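Local coordinates for putative uncharacterized protein (PDB 2Z6V), which probably transfers a sulfuryl group from the sulfate donor PAPS to an acceptor, as sulfotransferases do, its own substrate being unknown, at residues A[41-47]-A[87-92]; A[135-139]-A[180-184]; A[283-287]-A[386-390]. All blocks are in the same frame, centred on the assembly; numbering follows the deposited sequence.

Contact 1: residues A[41-47]-A[87-92]; sequences TGLSEID and RLQVHA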
loop_
_atom_site.group_PDB
_atom_site.type_symbol
_atom_site.label_atom_id
_atom_site.label_comp_id
_atom_site.label_asym_id
_atom_site.label_seq_id
_atom_site.Cartn_x
_atom_site.Cartn_y
_atom_site.Cartn_z
ATOM N N THR A 41 -8.452 -14.073 18.184
ATOM C CA THR A 41 -9.736 -13.508 17.768
ATOM C C THR A 41 -10.968 -14.239 18.294
ATOM O O THR A 41 -12.049 -13.656 18.360
ATOM C CB THR A 41 -9.860 -13.466 16.241
ATOM O OG1 THR A 41 -9.964 -14.803 15.742
ATOM C CG2 THR A 41 -8.653 -12.794 15.622
ATOM N N GLY A 42 -10.812 -15.514 18.655
ATOM C CA GLY A 42 -11.945 -16.284 19.141
ATOM C C GLY A 42 -12.831 -16.754 17.995
ATOM O O GLY A 42 -13.981 -17.142 18.206
ATOM N N LEU A 43 -12.289 -16.716 16.780
ATOM C CA LEU A 43 -13.006 -17.130 15.575
ATOM C C LEU A 43 -12.194 -18.204 14.858
ATOM O O LEU A 43 -10.969 -18.176 14.890
ATOM C CB LEU A 43 -13.199 -15.933 14.641
ATOM C CG LEU A 43 -13.976 -14.742 15.205
ATOM C CD1 LEU A 43 -13.837 -13.530 14.269
ATOM C CD2 LEU A 43 -15.442 -15.141 15.392
ATOM N N SER A 44 -12.867 -19.142 14.201
ATOM C CA SER A 44 -12.155 -20.214 13.505
ATOM C C SER A 44 -12.571 -20.447 12.049
ATOM O O SER A 44 -11.883 -21.152 11.312
ATOM C CB SER A 44 -12.274 -21.521 14.298
ATOM O OG SER A 44 -13.626 -21.796 14.641
ATOM N N GLU A 45 -13.685 -19.864 11.625
ATOM C CA GLU A 45 -14.113 -20.032 10.244
ATOM C C GLU A 45 -13.430 -19.012 9.339
ATOM O O GLU A 45 -13.078 -17.924 9.771
ATOM C CB GLU A 45 -15.629 -19.885 10.125
ATOM C CG GLU A 45 -16.421 -21.015 10.754
ATOM C CD GLU A 45 -17.886 -20.973 10.351
ATOM O OE1 GLU A 45 -18.679 -21.762 10.911
ATOM O OE2 GLU A 45 -18.250 -20.155 9.470
ATOM N N ILE A 46 -13.242 -19.373 8.077
ATOM C CA ILE A 46 -12.605 -18.483 7.123
ATOM C C ILE A 46 -13.272 -18.682 5.766
ATOM O O ILE A 46 -13.867 -19.729 5.516
ATOM C CB ILE A 46 -11.091 -18.757 7.049
ATOM C CG1 ILE A 46 -10.383 -17.560 6.426
ATOM C CG2 ILE A 46 -10.817 -20.021 6.263
ATOM C CD1 ILE A 46 -8.890 -17.541 6.700
ATOM N N ASP A 47 -13.184 -17.684 4.892
ATOM C CA ASP A 47 -13.843 -17.773 3.594
ATOM C C ASP A 47 -13.234 -18.733 2.584
ATOM O O ASP A 47 -13.959 -19.330 1.789
ATOM C CB ASP A 47 -13.986 -16.375 2.962
ATOM C CG ASP A 47 -12.696 -15.577 2.985
ATOM O OD1 ASP A 47 -12.299 -15.106 4.075
ATOM O OD2 ASP A 47 -12.079 -15.419 1.909
ATOM N N ARG A 87 -8.476 -11.104 8.811
ATOM C CA ARG A 87 -9.143 -11.894 7.788
ATOM C C ARG A 87 -10.259 -12.688 8.465
ATOM O O ARG A 87 -11.367 -12.760 7.957
ATOM C CB ARG A 87 -8.121 -12.829 7.134
ATOM C CG ARG A 87 -8.656 -13.733 6.043
ATOM C CD ARG A 87 -9.091 -12.960 4.836
ATOM N NE ARG A 87 -9.425 -13.861 3.738
ATOM C CZ ARG A 87 -8.541 -14.381 2.891
ATOM N NH1 ARG A 87 -7.246 -14.093 3.006
ATOM N NH2 ARG A 87 -8.955 -15.182 1.918
ATOM N N LEU A 88 -9.958 -13.265 9.625
ATOM C CA LEU A 88 -10.939 -14.041 10.381
ATOM C C LEU A 88 -12.075 -13.164 10.881
ATOM O O LEU A 88 -13.241 -13.559 10.843
ATOM C CB LEU A 88 -10.273 -14.727 11.577
ATOM C CG LEU A 88 -9.331 -15.883 11.235
ATOM C CD1 LEU A 88 -8.623 -16.373 12.483
ATOM C CD2 LEU A 88 -10.137 -16.996 10.591
ATOM N N GLN A 89 -11.727 -11.971 11.355
ATOM C CA GLN A 89 -12.718 -11.034 11.870
ATOM C C GLN A 89 -13.676 -10.540 10.787
ATOM O O GLN A 89 -14.877 -10.418 11.024
ATOM C CB GLN A 89 -12.017 -9.844 12.537
ATOM C CG GLN A 89 -11.248 -10.216 13.789
ATOM C CD GLN A 89 -10.746 -9.007 14.558
ATOM O OE1 GLN A 89 -11.522 -8.133 14.940
ATOM N NE2 GLN A 89 -9.442 -8.956 14.795
ATOM N N VAL A 90 -13.147 -10.267 9.598
ATOM C CA VAL A 90 -13.979 -9.783 8.503
ATOM C C VAL A 90 -14.923 -10.868 7.991
ATOM O O VAL A 90 -16.041 -10.579 7.562
ATOM C CB VAL A 90 -13.115 -9.265 7.324
ATOM C CG1 VAL A 90 -14.007 -8.895 6.135
ATOM C CG2 VAL A 90 -12.305 -8.053 7.772
ATOM N N HIS A 91 -14.473 -12.118 8.042
ATOM C CA HIS A 91 -15.297 -13.220 7.578
ATOM C C HIS A 91 -16.464 -13.473 8.517
ATOM O O HIS A 91 -17.583 -13.737 8.071
ATOM C CB HIS A 91 -14.472 -14.495 7.431
ATOM C CG HIS A 91 -15.288 -15.683 7.034
ATOM N ND1 HIS A 91 -15.764 -16.599 7.949
ATOM C CD2 HIS A 91 -15.801 -16.046 5.835
ATOM C CE1 HIS A 91 -16.538 -17.472 7.330
ATOM N NE2 HIS A 91 -16.577 -17.158 6.048
ATOM N N ALA A 92 -16.206 -13.394 9.817
ATOM C CA ALA A 92 -17.262 -13.621 10.803
ATOM C C ALA A 92 -18.328 -12.540 10.660
ATOM O O ALA A 92 -19.530 -12.816 10.743
ATOM C CB ALA A 92 -16.685 -13.611 12.218
HETATM O O HOH W 1 -14.222 -16.277 11.295
#
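Asp47 and Arg87 meet side-on, carboxylate against guanidinium, in a two-pronged salt bridge between a surface loop and helix 70-96. Arg87 NE donates to the syn lone pair of Asp47 OD1 at 3.2 Å, while Arg87 NH2 reaches Asp47 OD2 at 3.1 Å along a nearly straight bond (166°). The two planes are twisted by 34° rather than coplanar. NH1 of the same arginine pairs with Asp198, so two carboxylates restrain the guanidinium's rotation and probably stabilise its charge.

One turn further on, His91 offers a face to the loop backbone: Ile46 C lies over the ring centre and Asp47 N closer to the rim. CG of His91, anti to its own backbone N (chi1 177°), carries the ring beneath that peptide.

The apolar side chains fill in alongside. Leu88 CD2 approaches Ile46 CB at 4.1 Å, and both side chains also touch Phe34 of helix 30-41; Leu43 CD1 packs on Ala92 CB at 3.5 Å.

Thr41 OG1, itself bonded to Ala37 O, accepts from Leu43 N at 3.2 Å. This is an ST turn, closing helix 30-41 where the chain turns to run across helix 70-96.

Contact 2: residues A[135-139]-A[180-184]; sequences LLHWQ and PHWED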
loop_
_atom_site.group_PDB
_atom_site.type_symbol
_atom_site.label_atom_id
_atom_site.label_comp_id
_atom_site.label_asym_id
_atom_site.label_seq_id
_atom_site.Cartn_x
_atom_site.Cartn_y
_atom_site.Cartn_z
ATOM N N LEU A 135 -9.496 4.732 2.744
ATOM C CA LEU A 135 -9.145 3.634 3.637
ATOM C C LEU A 135 -8.208 4.233 4.677
ATOM O O LEU A 135 -7.117 4.696 4.348
ATOM C CB LEU A 135 -8.428 2.520 2.864
ATOM C CG LEU A 135 -7.974 1.248 3.596
ATOM C CD1 LEU A 135 -9.174 0.434 4.031
ATOM C CD2 LEU A 135 -7.086 0.410 2.673
ATOM N N LEU A 136 -8.635 4.244 5.928
ATOM C CA LEU A 136 -7.806 4.805 6.982
ATOM C C LEU A 136 -6.994 3.701 7.626
ATOM O O LEU A 136 -7.447 2.562 7.726
ATOM C CB LEU A 136 -8.692 5.508 8.011
ATOM C CG LEU A 136 -9.697 6.454 7.340
ATOM C CD1 LEU A 136 -10.524 7.145 8.403
ATOM C CD2 LEU A 136 -8.962 7.478 6.463
ATOM N N HIS A 137 -5.786 4.037 8.060
ATOM C CA HIS A 137 -4.919 3.050 8.675
ATOM C C HIS A 137 -5.538 2.249 9.826
ATOM O O HIS A 137 -5.302 1.036 9.926
ATOM C CB HIS A 137 -3.617 3.691 9.156
ATOM C CG HIS A 137 -2.640 2.699 9.704
ATOM N ND1 HIS A 137 -2.102 1.686 8.933
ATOM C CD2 HIS A 137 -2.176 2.504 10.962
ATOM C CE1 HIS A 137 -1.355 0.908 9.697
ATOM N NE2 HIS A 137 -1.383 1.382 10.932
ATOM N N TRP A 138 -6.328 2.889 10.690
ATOM C CA TRP A 138 -6.906 2.140 11.793
ATOM C C TRP A 138 -7.872 1.064 11.319
ATOM O O TRP A 138 -8.114 0.090 12.030
ATOM C CB TRP A 138 -7.593 3.058 12.813
ATOM C CG TRP A 138 -8.949 3.604 12.454
ATOM C CD1 TRP A 138 -9.226 4.803 11.845
ATOM C CD2 TRP A 138 -10.219 3.016 12.772
ATOM N NE1 TRP A 138 -10.587 4.997 11.779
ATOM C CE2 TRP A 138 -11.219 3.918 12.339
ATOM C CE3 TRP A 138 -10.609 1.817 13.383
ATOM C CZ2 TRP A 138 -12.586 3.658 12.503
ATOM C CZ3 TRP A 138 -11.975 1.556 13.547
ATOM C CH2 TRP A 138 -12.945 2.476 13.108
ATOM N N GLN A 139 -8.408 1.227 10.113
ATOM C CA GLN A 139 -9.336 0.244 9.564
ATOM C C GLN A 139 -8.576 -0.963 9.027
ATOM O O GLN A 139 -9.175 -1.969 8.633
ATOM C CB GLN A 139 -10.199 0.870 8.468
ATOM C CG GLN A 139 -11.020 2.036 8.974
ATOM C CD GLN A 139 -11.769 2.733 7.872
ATOM O OE1 GLN A 139 -11.215 2.987 6.795
ATOM N NE2 GLN A 139 -13.035 3.059 8.129
ATOM N N PRO A 180 5.361 6.692 11.404
ATOM C CA PRO A 180 4.246 6.815 12.349
ATOM C C PRO A 180 2.919 6.817 11.581
ATOM O O PRO A 180 2.057 7.664 11.822
ATOM C CB PRO A 180 4.519 8.156 13.033
ATOM C CG PRO A 180 6.011 8.263 12.981
ATOM C CD PRO A 180 6.302 7.815 11.567
ATOM N N HIS A 181 2.777 5.865 10.656
ATOM C CA HIS A 181 1.581 5.723 9.823
ATOM C C HIS A 181 0.311 6.251 10.471
ATOM O O HIS A 181 -0.161 5.689 11.457
ATOM C CB HIS A 181 1.374 4.252 9.437
ATOM C CG HIS A 181 1.866 3.912 8.064
ATOM N ND1 HIS A 181 1.295 4.429 6.920
ATOM C CD2 HIS A 181 2.885 3.122 7.649
ATOM C CE1 HIS A 181 1.941 3.974 5.862
ATOM N NE2 HIS A 181 2.912 3.178 6.277
ATOM N N TRP A 182 -0.231 7.330 9.906
ATOM C CA TRP A 182 -1.453 7.950 10.410
ATOM C C TRP A 182 -1.573 9.434 10.070
ATOM O O TRP A 182 -2.583 9.879 9.518
ATOM C CB TRP A 182 -1.538 7.803 11.928
ATOM C CG TRP A 182 -2.818 7.210 12.418
ATOM C CD1 TRP A 182 -3.165 6.985 13.716
ATOM C CD2 TRP A 182 -3.923 6.765 11.628
ATOM N NE1 TRP A 182 -4.415 6.430 13.787
ATOM C CE2 TRP A 182 -4.904 6.284 12.517
ATOM C CE3 TRP A 182 -4.180 6.724 10.257
ATOM C CZ2 TRP A 182 -6.119 5.771 12.082
ATOM C CZ3 TRP A 182 -5.393 6.211 9.825
ATOM C CH2 TRP A 182 -6.346 5.741 10.736
ATOM N N GLU A 183 -0.535 10.195 10.409
ATOM C CA GLU A 183 -0.530 11.639 10.184
ATOM C C GLU A 183 -1.577 12.179 11.156
ATOM O O GLU A 183 -1.589 11.807 12.333
ATOM C CB GLU A 183 -0.931 11.964 8.735
ATOM C CG GLU A 183 0.114 12.736 7.912
ATOM C CD GLU A 183 0.114 14.234 8.181
ATOM O OE1 GLU A 183 -0.962 14.859 8.077
ATOM O OE2 GLU A 183 1.192 14.789 8.484
ATOM N N ASP A 184 -2.459 13.043 10.669
ATOM C CA ASP A 184 -3.506 13.591 11.514
ATOM C C ASP A 184 -4.331 12.435 12.065
ATOM O O ASP A 184 -4.039 11.265 11.795
ATOM C CB ASP A 184 -4.400 14.545 10.713
ATOM C CG ASP A 184 -3.942 15.996 10.803
ATOM O OD1 ASP A 184 -2.762 16.281 10.492
ATOM O OD2 ASP A 184 -4.772 16.852 11.184
#
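Trp182 sets a face of its indole under CB of His137 and its outer rim against Trp138, and following it outward from CB shows how one large side chain can gather a whole aromatic group. CB starts from the loop that follows helix 156-166, and the indole extends from it so that its six-membered ring reaches the opposite segment. At CE3 and CZ3 the ring passes beneath CB of His137, which lies over one face, offset toward the rim. The other face has Asp184 O of its own loop above it.

Over the same part of the ring, the imidazole of His137 turns an edge to this indole in a T-shaped pair, the centroids 5.6 Å apart and the planes at 79°. The first torsion of His137 (chi1 -176°) puts its CG opposite the backbone N and carries the imidazole to the indole. At the tip, CH2 meets Leu136 CB at 3.6 Å along the ring edge. CZ2 and CH2 also come up to the edge of Trp138, the indoles meeting rim to rim with planes at 63°. Trp138 is fixed independently, its NE1 bonded to Leu152 O.

His181 adds a CH-pi contact, its CB standing 4.1 Å above the centre of the His137 ring, although this residue is poorly ordered. Within 135-139, Leu136 N donates to Gln139 OE1 at 3.0 Å, tying the short 3-10 turn together.

His137, Trp138, His181 and Trp182 make up an aromatic cluster whose tryptophans pack on helix 156-166, Trp182 touching Cys158 and Leu162, just beyond edge strand 132-134 of the parallel sheet in this alpha/beta sulfotransferase fold.

Contact 3: residues A[283-287]-A[386-390]; sequences CNLWR and DEYGL. With PLM (palmitic acid), chain C.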
loop_
_atom_site.group_PDB
_atom_site.type_symbol
_atom_site.label_atom_id
_atom_site.label_comp_id
_atom_site.label_asym_id
_atom_site.label_seq_id
_atom_site.Cartn_x
_atom_site.Cartn_y
_atom_site.Cartn_z
ATOM N N CYS A 283 15.087 1.351 -2.875
ATOM C CA CYS A 283 16.167 0.631 -2.204
ATOM C C CYS A 283 16.422 1.189 -0.811
ATOM O O CYS A 283 16.739 0.452 0.128
ATOM C CB CYS A 283 17.464 0.738 -3.009
ATOM S SG CYS A 283 17.451 -0.115 -4.586
ATOM N N ASN A 284 16.297 2.502 -0.690
ATOM C CA ASN A 284 16.522 3.156 0.579
ATOM C C ASN A 284 15.375 2.835 1.531
ATOM O O ASN A 284 15.588 2.605 2.726
ATOM C CB ASN A 284 16.650 4.668 0.362
ATOM C CG ASN A 284 16.952 5.416 1.643
ATOM O OD1 ASN A 284 17.900 5.083 2.361
ATOM N ND2 ASN A 284 16.149 6.440 1.937
ATOM N N LEU A 285 14.159 2.804 0.993
ATOM C CA LEU A 285 12.981 2.515 1.799
ATOM C C LEU A 285 13.116 1.175 2.505
ATOM O O LEU A 285 12.689 1.020 3.653
ATOM C CB LEU A 285 11.723 2.494 0.920
ATOM C CG LEU A 285 10.376 2.324 1.639
ATOM C CD1 LEU A 285 10.122 3.547 2.500
ATOM C CD2 LEU A 285 9.250 2.147 0.638
ATOM N N TRP A 286 13.718 0.213 1.810
ATOM C CA TRP A 286 13.887 -1.135 2.342
ATOM C C TRP A 286 14.802 -1.253 3.552
ATOM O O TRP A 286 14.743 -2.238 4.291
ATOM C CB TRP A 286 14.406 -2.074 1.255
ATOM C CG TRP A 286 13.441 -2.369 0.164
ATOM C CD1 TRP A 286 12.081 -2.245 0.205
ATOM C CD2 TRP A 286 13.755 -2.909 -1.121
ATOM N NE1 TRP A 286 11.530 -2.678 -0.976
ATOM C CE2 TRP A 286 12.536 -3.092 -1.807
ATOM C CE3 TRP A 286 14.952 -3.260 -1.760
ATOM C CZ2 TRP A 286 12.479 -3.610 -3.098
ATOM C CZ3 TRP A 286 14.893 -3.778 -3.049
ATOM C CH2 TRP A 286 13.665 -3.947 -3.702
ATOM N N ARG A 287 15.651 -0.259 3.761
ATOM C CA ARG A 287 16.569 -0.314 4.878
ATOM C C ARG A 287 15.877 -0.420 6.233
ATOM O O ARG A 287 16.314 -1.187 7.096
ATOM C CB ARG A 287 17.507 0.886 4.833
ATOM C CG ARG A 287 18.600 0.746 3.779
ATOM C CD ARG A 287 19.459 1.988 3.745
ATOM N NE ARG A 287 20.508 1.932 2.725
ATOM C CZ ARG A 287 21.581 1.145 2.777
ATOM N NH1 ARG A 287 21.768 0.324 3.804
ATOM N NH2 ARG A 287 22.472 1.190 1.797
ATOM N N ASP A 386 24.546 4.235 -6.693
ATOM C CA ASP A 386 25.844 3.623 -6.412
ATOM C C ASP A 386 25.727 2.803 -5.149
ATOM O O ASP A 386 26.183 1.664 -5.074
ATOM C CB ASP A 386 26.897 4.700 -6.174
ATOM C CG ASP A 386 27.189 5.502 -7.403
ATOM O OD1 ASP A 386 27.341 6.738 -7.275
ATOM O OD2 ASP A 386 27.273 4.892 -8.491
ATOM N N GLU A 387 25.115 3.422 -4.151
ATOM C CA GLU A 387 24.915 2.807 -2.859
ATOM C C GLU A 387 24.240 1.446 -3.000
ATOM O O GLU A 387 24.312 0.617 -2.091
ATOM C CB GLU A 387 24.076 3.754 -1.992
ATOM C CG GLU A 387 23.842 3.302 -0.568
ATOM C CD GLU A 387 23.110 4.348 0.242
ATOM O OE1 GLU A 387 22.673 4.034 1.365
ATOM O OE2 GLU A 387 22.971 5.491 -0.240
ATOM N N TYR A 388 23.608 1.207 -4.149
ATOM C CA TYR A 388 22.910 -0.056 -4.394
ATOM C C TYR A 388 23.359 -0.790 -5.653
ATOM O O TYR A 388 22.684 -1.707 -6.123
ATOM C CB TYR A 388 21.406 0.208 -4.446
ATOM C CG TYR A 388 20.914 0.904 -3.206
ATOM C CD1 TYR A 388 20.791 0.213 -2.002
ATOM C CD2 TYR A 388 20.638 2.269 -3.214
ATOM C CE1 TYR A 388 20.409 0.863 -0.831
ATOM C CE2 TYR A 388 20.257 2.927 -2.053
ATOM C CZ TYR A 388 20.145 2.218 -0.862
ATOM O OH TYR A 388 19.769 2.866 0.294
ATOM N N GLY A 389 24.501 -0.384 -6.200
ATOM C CA GLY A 389 25.034 -1.033 -7.382
ATOM C C GLY A 389 24.310 -0.748 -8.685
ATOM O O GLY A 389 24.241 -1.614 -9.557
ATOM N N LEU A 390 23.783 0.462 -8.830
ATOM C CA LEU A 390 23.071 0.819 -10.049
ATOM C C LEU A 390 23.609 2.087 -10.700
ATOM O O LEU A 390 24.383 2.839 -10.107
ATOM C CB LEU A 390 21.578 1.002 -9.762
ATOM C CG LEU A 390 20.781 -0.196 -9.254
ATOM C CD1 LEU A 390 19.372 0.246 -8.879
ATOM C CD2 LEU A 390 20.744 -1.271 -10.322
HETATM C C1 PLM C . 9.036 -5.115 -0.915
HETATM O O1 PLM C . 9.790 -5.861 -1.577
HETATM O O2 PLM C . 8.357 -5.454 0.078
HETATM C C2 PLM C . 8.929 -3.652 -1.351
HETATM C C3 PLM C . 8.667 -3.538 -2.853
HETATM C C4 PLM C . 8.422 -2.095 -3.298
HETATM C C5 PLM C . 7.196 -1.490 -2.609
HETATM C C6 PLM C . 7.520 -1.001 -1.196
HETATM C C7 PLM C . 6.231 -0.702 -0.429
HETATM C C8 PLM C . 5.525 -2.000 -0.033
HETATM C C9 PLM C . 4.013 -1.850 -0.201
HETATM C CA PLM C . 3.491 -0.602 0.512
HETATM C CB PLM C . 2.129 -0.173 -0.040
HETATM C CC PLM C . 2.224 0.035 -1.552
HETATM C CD PLM C . 2.160 -1.303 -2.293
HETATM C CE PLM C . 2.755 -1.218 -3.700
HETATM C CF PLM C . 4.254 -0.923 -3.620
HETATM C CG PLM C . 4.918 -0.973 -4.997
#
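Arg287 and Tyr388 supply the main polar link between the two segments. NE of the arginine donates to the phenol oxygen OH at 2.7 Å, with an N-H...O angle of 151° and the oxygen tilted somewhat from the guanidinium plane. The arginine gets there with an extended chain from CG to NE, approaching the tyrosine from the opposite direction. Its NH2 forms a salt bridge with Glu387 OE1 at 2.9 Å, but the hydrogen bond within it is weak, for the N-H points well aside. The guanidinium thus bridges neighbouring residues of one loop, on a side of the contact where both Arg287 and Glu387 retain some exposure.

Aromatic contacts work deeper in. Cys283 CB sits over the centre of the Tyr388 ring, 3.3 Å from the centroid, in a CH-pi contact. Its SG lies obliquely, 4.3 Å from the same centroid, giving a Cys sulfur-aromatic contact. Across the opposite face lies CG of Glu387, offset toward the rim, so the phenol is layered between the helix and its own neighbour in sequence. The layering joins the loop between helices 360-371 and 392-405 to the C-terminal part of helix 275-285, which follows strand 267-272 of the parallel sheet in the alpha/beta sulfotransferase fold. Gln301 of helix 301-326 touches both Arg287 and Tyr388.

Apolar contacts with palmitic acid come from Leu285 and Trp286. Leu285 CD2 approaches PLM C6 at 4.0 Å. Trp286 meets the start of the lipid chain with its ring edge, CZ2 lying 3.8 Å from PLM C3, whereas the closer approach of its NE1 is doubtful in the model. The fatty acid is also hydrogen-bonded to Gln311 NE2.

Overall arrangement
The three contacts follow one another along the chain and step across the molecule. Contact 1 joins the loop after helix 30-41 to helix 70-96 at the surface, contact 2 lies nearer the centre beside edge strand 132-134, and contact 3 ties a late loop to helix 275-285. Centres of contacts 1 and 2 are about 23 Å apart, of 2 and 3 about 27 Å, and of 1 and 3 about 39 Å, these two on opposite sides of the chain's centre. Helix 224-238 reaches both 87-92 and 135-139: Tyr233 touches Val90 and bonds to Gln139 O. No two contacts touch, so each joins separate parts of the chain; palmitic acid touches 283-287 and lies about 7 Å from the His181 side chain.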